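PDB 2ICS: adenine Deaminase from Enterococcus faecalis, which is a two-zinc hydrolase of the amidohydrolase superfamily that deacetylates acetyl-(R)-mandelate in vitro, although with very low efficiency, and binds adenine in this crystal. Local coordinates for residues T288-L293 / P301-K306; K108-G113 / D328-I333; T258-G263 / V296-P301. All blocks are in the same frame, centred on the assembly; numbering follows the deposited sequence.

In the fold
From the N terminus of this TIM-barrel enzyme, residues 108-113 come first; contact 2 closes on them after 214 intervening residues, at 328-333, and links strand 110-114 with the entry to the long strand 331-344. Both other contacts lie within its span. Contact 3 begins at the end of helix 253-261 and closes at 296-301. Before it does, contact 1 has begun on helix 286-296, and it ends on helix 300-305, so the two cross, sharing Pro-301. Together contacts 1 and 3 tie helices 253-261, 286-296 and 300-305 to one another. Tyr-298, in the second segment of contact 3, packs on Ile-303 and Lys-306 of contact 1.

Contact 1. Residues T288-L293 / P301-K306; sequences TTMEKL and PEIIEK
Met-290, present as selenomethionine, meets Ile-303 and Ile-304 across a helix-loop-helix in which helices 286-296 and 300-305 are joined by a very short turn. The helix axes run roughly antiparallel, at 139°, and pass 10.2 Å apart, so the side chains have to bridge the gap. The principle illustrated is that a flexible chain can fit itself around stiffer, branched neighbours. Met-290 leaves its helix with CG beside the backbone N, stays extended through its second torsion and then bends at the third (chi3 69°), which swings its methyl across to the facing helix. There CE touches two isoleucine methyls that approach it from roughly perpendicular directions: it lies 3.8 Å from CG2 of Ile-303 and just as far from CD1 of Ile-304. The contact with Ile-303 is reinforced nearer the backbone, where CB of Met-290 approaches the same CG2.

The two isoleucines reach this place differently. Ile-303 starts out toward the opposite helix, and its two branches divide the work, CG2 taking the Met-290 side chain and the CD1 end the backbone. Ile-304 begins by pointing away, but its chain is folded at the second torsion (chi2 -60°), which brings CD1 back to the selenomethionine methyl. No hydrogen bond spans the contact; the interface is apolar and buried. Trp-56 of strand 51-61 touches both Met-290 and Ile-304, and Ile-357 of strand 350-364 also lies against Met-290, so the pair of helices packs against two strands of the mixed sheet. Beyond Met-290, the delta methyl of Ile-303 sits over the turn of the first helix, with CD1 of Ile-303 4.3 Å from C of Leu-293 and 3.7 Å from O of Met-290.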
loop_
_atom_site.group_PDB
_atom_site.type_symbol
_atom_site.label_atom_id
_atom_site.label_comp_id
_atom_site.label_asym_id
_atom_site.label_seq_id
_atom_site.Cartn_x
_atom_site.Cartn_y
_atom_site.Cartn_z
ATOM N N THR A 288 -1.904 -7.476 10.127
ATOM C CA THR A 288 -2.940 -7.037 11.055
ATOM C C THR A 288 -4.030 -6.241 10.336
ATOM O O THR A 288 -5.205 -6.308 10.693
ATOM C CB THR A 288 -2.331 -6.167 12.176
ATOM O OG1 THR A 288 -1.381 -6.944 12.910
ATOM C CG2 THR A 288 -3.405 -5.674 13.135
ATOM N N THR A 289 -3.633 -5.483 9.321
ATOM C CA THR A 289 -4.583 -4.693 8.561
ATOM C C THR A 289 -5.409 -5.657 7.709
ATOM O O THR A 289 -6.610 -5.477 7.537
ATOM C CB THR A 289 -3.854 -3.681 7.656
ATOM O OG1 THR A 289 -2.933 -2.921 8.448
ATOM C CG2 THR A 289 -4.848 -2.725 7.014
HETATM N N MSE A 290 -4.752 -6.689 7.190
HETATM C CA MSE A 290 -5.421 -7.695 6.377
HETATM C C MSE A 290 -6.454 -8.463 7.219
HETATM O O MSE A 290 -7.542 -8.786 6.737
HETATM C CB MSE A 290 -4.383 -8.660 5.796
HETATM C CG MSE A 290 -3.413 -7.992 4.817
HETATM SE SE MSE A 290 -1.833 -9.063 4.454
HETATM C CE MSE A 290 -2.666 -10.493 3.461
ATOM N N GLU A 291 -6.109 -8.744 8.475
ATOM C CA GLU A 291 -7.008 -9.457 9.372
ATOM C C GLU A 291 -8.218 -8.585 9.704
ATOM O O GLU A 291 -9.283 -9.096 10.048
ATOM C CB GLU A 291 -6.280 -9.848 10.662
ATOM C CG GLU A 291 -5.046 -10.707 10.429
ATOM C CD GLU A 291 -4.196 -10.849 11.670
ATOM O OE1 GLU A 291 -4.219 -9.924 12.508
ATOM O OE2 GLU A 291 -3.496 -11.877 11.801
ATOM N N LYS A 292 -8.055 -7.268 9.604
ATOM C CA LYS A 292 -9.170 -6.366 9.885
ATOM C C LYS A 292 -10.205 -6.430 8.764
ATOM O O LYS A 292 -11.407 -6.423 9.017
ATOM C CB LYS A 292 -8.670 -4.934 10.078
ATOM C CG LYS A 292 -7.889 -4.748 11.378
ATOM C CD LYS A 292 -7.391 -3.317 11.565
ATOM C CE LYS A 292 -6.583 -3.204 12.854
ATOM N NZ LYS A 292 -5.881 -1.902 12.991
ATOM N N LEU A 293 -9.752 -6.497 7.517
ATOM C CA LEU A 293 -10.707 -6.592 6.420
ATOM C C LEU A 293 -11.283 -7.997 6.356
ATOM O O LEU A 293 -12.338 -8.223 5.766
ATOM C CB LEU A 293 -10.040 -6.206 5.106
ATOM C CG LEU A 293 -9.958 -4.678 5.161
ATOM C CD1 LEU A 293 -8.578 -4.197 4.799
ATOM C CD2 LEU A 293 -11.038 -4.093 4.267
ATOM N N PRO A 301 -8.759 -14.926 -0.307
ATOM C CA PRO A 301 -8.286 -14.800 -1.692
ATOM C C PRO A 301 -8.285 -13.356 -2.205
ATOM O O PRO A 301 -7.310 -12.905 -2.800
ATOM C CB PRO A 301 -9.251 -15.693 -2.472
ATOM C CG PRO A 301 -9.575 -16.781 -1.464
ATOM C CD PRO A 301 -9.773 -15.991 -0.186
ATOM N N GLU A 302 -9.370 -12.622 -1.984
ATOM C CA GLU A 302 -9.406 -11.246 -2.461
ATOM C C GLU A 302 -8.470 -10.378 -1.619
ATOM O O GLU A 302 -7.855 -9.444 -2.131
ATOM C CB GLU A 302 -10.845 -10.699 -2.462
ATOM C CG GLU A 302 -11.521 -10.588 -1.112
ATOM C CD GLU A 302 -13.026 -10.388 -1.239
ATOM O OE1 GLU A 302 -13.465 -9.800 -2.245
ATOM O OE2 GLU A 302 -13.773 -10.805 -0.332
ATOM N N ILE A 303 -8.343 -10.703 -0.334
ATOM C CA ILE A 303 -7.448 -9.963 0.543
ATOM C C ILE A 303 -6.025 -10.045 -0.017
ATOM O O ILE A 303 -5.353 -9.023 -0.169
ATOM C CB ILE A 303 -7.488 -10.527 1.971
ATOM C CG1 ILE A 303 -8.844 -10.211 2.605
ATOM C CG2 ILE A 303 -6.351 -9.942 2.813
ATOM C CD1 ILE A 303 -9.043 -10.827 3.985
ATOM N N ILE A 304 -5.579 -11.256 -0.350
ATOM C CA ILE A 304 -4.240 -11.461 -0.911
ATOM C C ILE A 304 -4.058 -10.659 -2.196
ATOM O O ILE A 304 -3.013 -10.031 -2.418
ATOM C CB ILE A 304 -3.982 -12.960 -1.228
ATOM C CG1 ILE A 304 -3.764 -13.739 0.069
ATOM C CG2 ILE A 304 -2.776 -13.115 -2.140
ATOM C CD1 ILE A 304 -2.585 -13.251 0.898
ATOM N N GLU A 305 -5.079 -10.691 -3.049
ATOM C CA GLU A 305 -5.022 -9.966 -4.305
ATOM C C GLU A 305 -4.893 -8.469 -4.049
ATOM O O GLU A 305 -4.251 -7.754 -4.816
ATOM C CB GLU A 305 -6.281 -10.245 -5.129
ATOM C CG GLU A 305 -6.339 -9.495 -6.452
ATOM C CD GLU A 305 -7.534 -9.894 -7.291
ATOM O OE1 GLU A 305 -7.627 -11.086 -7.659
ATOM O OE2 GLU A 305 -8.381 -9.020 -7.582
ATOM N N LYS A 306 -5.488 -8.001 -2.957
ATOM C CA LYS A 306 -5.456 -6.585 -2.616
ATOM C C LYS A 306 -4.146 -6.078 -1.999
ATOM O O LYS A 306 -3.990 -4.879 -1.775
ATOM C CB LYS A 306 -6.653 -6.253 -1.716
ATOM C CG LYS A 306 -7.978 -6.409 -2.453
ATOM C CD LYS A 306 -9.180 -6.266 -1.545
ATOM C CE LYS A 306 -10.460 -6.686 -2.277
ATOM N NZ LYS A 306 -10.688 -5.909 -3.540
#

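Contact 2. Residues K108-G113 / D328-I333; sequences KTNVFG and DADLTI
Where the first strands of the TIM barrel adjoin the smaller beta domain that many amidohydrolases carry, Asn-110 and Asp-330 bring the starts of two distant chain segments together in a small polar site. It is a compact case of a small contact that is part of a wider set of polar bonds. The CA atoms of the two residues are 9.4 Å apart, and the side chains cover that distance by approaching from opposite directions. In each, CG lies beside its own backbone N (chi1 -63° for Asn-110), which aims the polar ends at each other. ND2 of Asn-110 comes to 3.0 Å from OD2 of Asp-330, with the amide and carboxylate planes turned 38° from each other.

Each group has further partners. ND2 of Asn-110 is hydrogen-bonded to OG1 of Thr-85, which helps to fix the rotation of the amide. OD1 of Asp-330 accepts from the backbone N of Gly-365, while OD2 forms a salt bridge with Lys-320. That lysine also pairs with OD2 of Asp-328, and its charge probably favours the ionised form of the buried Asp-330. Between the two aspartates the chain makes an inverse gamma turn centred on Ala-329, in which N of Asp-330 reaches back to O of Asp-328 by a weak bond of 2.9 Å.

The site lies at the starts of strands 110-114 and 331-344, which are separated in the sheet by 83-89 and 51-61. Strand 83-89 lends Thr-84 and Thr-85 to the flank of Asp-330, and Ile-364 of strand 350-364 packs against both partners.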
loop_
_atom_site.group_PDB
_atom_site.type_symbol
_atom_site.label_atom_id
_atom_site.label_comp_id
_atom_site.label_asym_id
_atom_site.label_seq_id
_atom_site.Cartn_x
_atom_site.Cartn_y
_atom_site.Cartn_z
ATOM N N LYS A 108 16.797 -4.368 2.474
ATOM C CA LYS A 108 16.578 -5.667 1.851
ATOM C C LYS A 108 15.270 -5.570 1.075
ATOM O O LYS A 108 15.130 -6.113 -0.024
ATOM C CB LYS A 108 16.476 -6.757 2.923
ATOM C CG LYS A 108 17.767 -7.011 3.702
ATOM C CD LYS A 108 17.507 -7.948 4.884
ATOM C CE LYS A 108 18.797 -8.421 5.556
ATOM N NZ LYS A 108 19.619 -7.301 6.101
ATOM N N THR A 109 14.319 -4.852 1.663
ATOM C CA THR A 109 13.006 -4.650 1.073
ATOM C C THR A 109 13.115 -3.760 -0.154
ATOM O O THR A 109 13.968 -2.879 -0.200
ATOM C CB THR A 109 12.061 -3.951 2.074
ATOM O OG1 THR A 109 12.082 -4.650 3.326
ATOM C CG2 THR A 109 10.641 -3.929 1.541
ATOM N N ASN A 110 12.266 -3.993 -1.152
ATOM C CA ASN A 110 12.271 -3.133 -2.328
ATOM C C ASN A 110 11.519 -1.891 -1.876
ATOM O O ASN A 110 10.424 -1.993 -1.320
ATOM C CB ASN A 110 11.527 -3.772 -3.505
ATOM C CG ASN A 110 12.170 -5.055 -3.973
ATOM O OD1 ASN A 110 13.386 -5.129 -4.122
ATOM N ND2 ASN A 110 11.354 -6.075 -4.216
ATOM N N VAL A 111 12.107 -0.723 -2.099
ATOM C CA VAL A 111 11.477 0.521 -1.693
ATOM C C VAL A 111 11.280 1.482 -2.852
ATOM O O VAL A 111 12.236 1.853 -3.531
ATOM C CB VAL A 111 12.311 1.245 -0.613
ATOM C CG1 VAL A 111 11.648 2.557 -0.230
ATOM C CG2 VAL A 111 12.469 0.350 0.612
ATOM N N PHE A 112 10.031 1.865 -3.081
ATOM C CA PHE A 112 9.698 2.826 -4.123
ATOM C C PHE A 112 9.073 3.995 -3.392
ATOM O O PHE A 112 8.811 3.911 -2.187
ATOM C CB PHE A 112 8.697 2.239 -5.111
ATOM C CG PHE A 112 9.236 1.082 -5.894
ATOM C CD1 PHE A 112 10.152 1.290 -6.926
ATOM C CD2 PHE A 112 8.857 -0.217 -5.582
ATOM C CE1 PHE A 112 10.683 0.219 -7.637
ATOM C CE2 PHE A 112 9.379 -1.298 -6.286
ATOM C CZ PHE A 112 10.297 -1.078 -7.320
ATOM N N GLY A 113 8.839 5.087 -4.101
ATOM C CA GLY A 113 8.241 6.225 -3.443
ATOM C C GLY A 113 7.456 7.136 -4.353
ATOM O O GLY A 113 7.637 7.135 -5.568
ATOM N N ASP A 328 9.688 -10.593 -11.306
ATOM C CA ASP A 328 10.652 -10.591 -10.220
ATOM C C ASP A 328 10.323 -11.666 -9.195
ATOM O O ASP A 328 9.156 -11.907 -8.873
ATOM C CB ASP A 328 10.702 -9.212 -9.552
ATOM C CG ASP A 328 11.314 -8.149 -10.457
ATOM O OD1 ASP A 328 11.905 -8.521 -11.496
ATOM O OD2 ASP A 328 11.218 -6.946 -10.128
ATOM N N ALA A 329 11.367 -12.313 -8.689
ATOM C CA ALA A 329 11.199 -13.373 -7.710
ATOM C C ALA A 329 10.984 -12.840 -6.292
ATOM O O ALA A 329 11.879 -12.896 -5.442
ATOM C CB ALA A 329 12.405 -14.314 -7.748
ATOM N N ASP A 330 9.793 -12.300 -6.056
ATOM C CA ASP A 330 9.410 -11.799 -4.737
ATOM C C ASP A 330 8.220 -12.648 -4.316
ATOM O O ASP A 330 7.232 -12.740 -5.047
ATOM C CB ASP A 330 8.979 -10.330 -4.789
ATOM C CG ASP A 330 10.108 -9.396 -5.167
ATOM O OD1 ASP A 330 11.291 -9.787 -5.043
ATOM O OD2 ASP A 330 9.807 -8.256 -5.574
ATOM N N LEU A 331 8.316 -13.273 -3.149
ATOM C CA LEU A 331 7.240 -14.122 -2.659
ATOM C C LEU A 331 7.085 -14.021 -1.158
ATOM O O LEU A 331 8.029 -13.709 -0.441
ATOM C CB LEU A 331 7.503 -15.595 -2.999
ATOM C CG LEU A 331 7.618 -16.059 -4.450
ATOM C CD1 LEU A 331 8.951 -15.621 -5.048
ATOM C CD2 LEU A 331 7.513 -17.574 -4.478
ATOM N N THR A 332 5.878 -14.293 -0.688
ATOM C CA THR A 332 5.605 -14.279 0.728
ATOM C C THR A 332 5.037 -15.657 1.025
ATOM O O THR A 332 4.129 -16.130 0.336
ATOM C CB THR A 332 4.589 -13.183 1.104
ATOM O OG1 THR A 332 5.110 -11.901 0.721
ATOM C CG2 THR A 332 4.333 -13.191 2.607
ATOM N N ILE A 333 5.613 -16.307 2.028
ATOM C CA ILE A 333 5.207 -17.641 2.441
ATOM C C ILE A 333 4.624 -17.464 3.833
ATOM O O ILE A 333 5.266 -16.894 4.723
ATOM C CB ILE A 333 6.429 -18.578 2.435
ATOM C CG1 ILE A 333 7.069 -18.544 1.039
ATOM C CG2 ILE A 333 6.020 -19.993 2.790
ATOM C CD1 ILE A 333 8.284 -19.433 0.875
#

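Contact 3. Residues T258-G263 / V296-P301; sequences TALREG and VGYDWP
Leu-260 lays its branched end over the chain where helix 286-296 gives way to a loop, with its two methyls parting to meet different things. CG stands opposite the backbone N (chi1 -180°), an orientation that carries the side chain outward from the last turn of helix 253-261. CD2 then settles against the backbone, 3.4 Å from O of Val-296 and 3.6 Å from CA of Gly-297. The same methyl brushes the CG1 branch of Val-296 at 4.1 Å. Its sister CD1 turns instead to Tyr-298 and approaches CE1 of the ring obliquely, at 4.2 Å.

The end of one helix here packs against the side chain of another. Gly-297 leaves helical geometry with positive phi and, having no side chain, lets CD2 come down onto its CA. The Tyr-298 ring is anchored at its far end by a hydrogen bond from the backbone N of Ala-266 to OH, while its backbone N probably bonds to O of Leu-293. Val-296 also packs along helix 253-261, against Phe-253, Ala-256 and Glu-257.

The contact lies away from the zinc site and joins the C-terminal ends of helices 253-261 and 286-296; helix 300-305 begins just beyond. In this TIM-barrel fold helix 253-261 finishes in a Schellman motif at Gly-263, whose N lies 2.7 Å from O of Leu-260. Asp-299 N-caps helix 300-305 with its side chain, and OE2 of Glu-302 bonds back to N of Asp-299, completing a capping box.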
loop_
_atom_site.group_PDB
_atom_site.type_symbol
_atom_site.label_atom_id
_atom_site.label_comp_id
_atom_site.label_asym_id
_atom_site.label_seq_id
_atom_site.Cartn_x
_atom_site.Cartn_y
_atom_site.Cartn_z
ATOM N N THR A 258 -20.136 -0.946 6.573
ATOM C CA THR A 258 -21.276 -0.361 5.880
ATOM C C THR A 258 -21.044 -0.449 4.383
ATOM O O THR A 258 -21.935 -0.844 3.630
ATOM C CB THR A 258 -21.484 1.108 6.273
ATOM O OG1 THR A 258 -21.799 1.183 7.666
ATOM C CG2 THR A 258 -22.624 1.722 5.471
ATOM N N ALA A 259 -19.841 -0.090 3.950
ATOM C CA ALA A 259 -19.508 -0.142 2.531
ATOM C C ALA A 259 -19.700 -1.551 1.974
ATOM O O ALA A 259 -20.282 -1.725 0.901
ATOM C CB ALA A 259 -18.069 0.328 2.309
ATOM N N LEU A 260 -19.220 -2.558 2.699
ATOM C CA LEU A 260 -19.356 -3.941 2.241
ATOM C C LEU A 260 -20.827 -4.316 2.079
ATOM O O LEU A 260 -21.217 -4.903 1.068
ATOM C CB LEU A 260 -18.675 -4.914 3.216
ATOM C CG LEU A 260 -18.740 -6.405 2.842
ATOM C CD1 LEU A 260 -18.117 -6.630 1.470
ATOM C CD2 LEU A 260 -18.011 -7.232 3.888
ATOM N N ARG A 261 -21.647 -3.974 3.069
ATOM C CA ARG A 261 -23.071 -4.275 2.997
ATOM C C ARG A 261 -23.707 -3.660 1.754
ATOM O O ARG A 261 -24.684 -4.190 1.230
ATOM C CB ARG A 261 -23.788 -3.793 4.264
ATOM C CG ARG A 261 -23.735 -4.804 5.401
ATOM C CD ARG A 261 -24.307 -4.257 6.703
ATOM N NE ARG A 261 -23.463 -3.211 7.278
ATOM C CZ ARG A 261 -23.644 -2.682 8.485
ATOM N NH1 ARG A 261 -24.645 -3.101 9.250
ATOM N NH2 ARG A 261 -22.826 -1.736 8.929
ATOM N N GLU A 262 -23.151 -2.548 1.281
ATOM C CA GLU A 262 -23.666 -1.891 0.082
ATOM C C GLU A 262 -22.970 -2.443 -1.156
ATOM O O GLU A 262 -23.249 -2.023 -2.275
ATOM C CB GLU A 262 -23.474 -0.363 0.161
ATOM C CG GLU A 262 -24.463 0.329 1.094
ATOM C CD GLU A 262 -24.317 1.845 1.128
ATOM O OE1 GLU A 262 -24.116 2.459 0.058
ATOM O OE2 GLU A 262 -24.423 2.426 2.230
ATOM N N GLY A 263 -22.059 -3.386 -0.948
ATOM C CA GLY A 263 -21.358 -3.990 -2.067
ATOM C C GLY A 263 -20.090 -3.278 -2.488
ATOM O O GLY A 263 -19.589 -3.493 -3.592
ATOM N N VAL A 296 -14.024 -7.823 8.741
ATOM C CA VAL A 296 -15.057 -6.976 8.155
ATOM C C VAL A 296 -15.945 -7.831 7.253
ATOM O O VAL A 296 -17.151 -7.612 7.172
ATOM C CB VAL A 296 -14.444 -5.827 7.302
ATOM C CG1 VAL A 296 -15.507 -5.215 6.384
ATOM C CG2 VAL A 296 -13.884 -4.754 8.206
ATOM N N GLY A 297 -15.343 -8.801 6.569
ATOM C CA GLY A 297 -16.120 -9.658 5.690
ATOM C C GLY A 297 -15.441 -10.126 4.412
ATOM O O GLY A 297 -15.949 -11.032 3.751
ATOM N N TYR A 298 -14.314 -9.518 4.042
ATOM C CA TYR A 298 -13.601 -9.934 2.827
ATOM C C TYR A 298 -13.091 -11.368 3.020
ATOM O O TYR A 298 -12.895 -11.802 4.154
ATOM C CB TYR A 298 -12.391 -9.025 2.572
ATOM C CG TYR A 298 -12.692 -7.574 2.244
ATOM C CD1 TYR A 298 -13.890 -6.971 2.634
ATOM C CD2 TYR A 298 -11.736 -6.777 1.608
ATOM C CE1 TYR A 298 -14.122 -5.613 2.407
ATOM C CE2 TYR A 298 -11.958 -5.416 1.380
ATOM C CZ TYR A 298 -13.149 -4.844 1.785
ATOM O OH TYR A 298 -13.358 -3.502 1.590
ATOM N N ASP A 299 -12.889 -12.108 1.930
ATOM C CA ASP A 299 -12.350 -13.467 2.051
ATOM C C ASP A 299 -10.847 -13.405 1.765
ATOM O O ASP A 299 -10.377 -12.490 1.094
ATOM C CB ASP A 299 -13.043 -14.456 1.092
ATOM C CG ASP A 299 -12.861 -14.099 -0.382
ATOM O OD1 ASP A 299 -11.733 -13.762 -0.808
ATOM O OD2 ASP A 299 -13.857 -14.182 -1.130
ATOM N N TRP A 300 -10.093 -14.375 2.273
ATOM C CA TRP A 300 -8.645 -14.370 2.089
ATOM C C TRP A 300 -8.136 -14.229 0.658
ATOM O O TRP A 300 -7.172 -13.495 0.412
ATOM C CB TRP A 300 -8.026 -15.604 2.758
ATOM C CG TRP A 300 -8.041 -15.498 4.262
ATOM C CD1 TRP A 300 -8.731 -16.288 5.136
ATOM C CD2 TRP A 300 -7.376 -14.504 5.060
ATOM N NE1 TRP A 300 -8.541 -15.845 6.429
ATOM C CE2 TRP A 300 -7.715 -14.753 6.409
ATOM C CE3 TRP A 300 -6.529 -13.426 4.763
ATOM C CZ2 TRP A 300 -7.236 -13.963 7.463
ATOM C CZ3 TRP A 300 -6.051 -12.635 5.817
ATOM C CH2 TRP A 300 -6.410 -12.912 7.148
ATOM N N PRO A 301 -8.759 -14.926 -0.307
ATOM C CA PRO A 301 -8.286 -14.800 -1.692
ATOM C C PRO A 301 -8.285 -13.356 -2.205
ATOM O O PRO A 301 -7.310 -12.905 -2.800
ATOM C CB PRO A 301 -9.251 -15.693 -2.472
ATOM C CG PRO A 301 -9.575 -16.781 -1.464
ATOM C CD PRO A 301 -9.773 -15.991 -0.186
#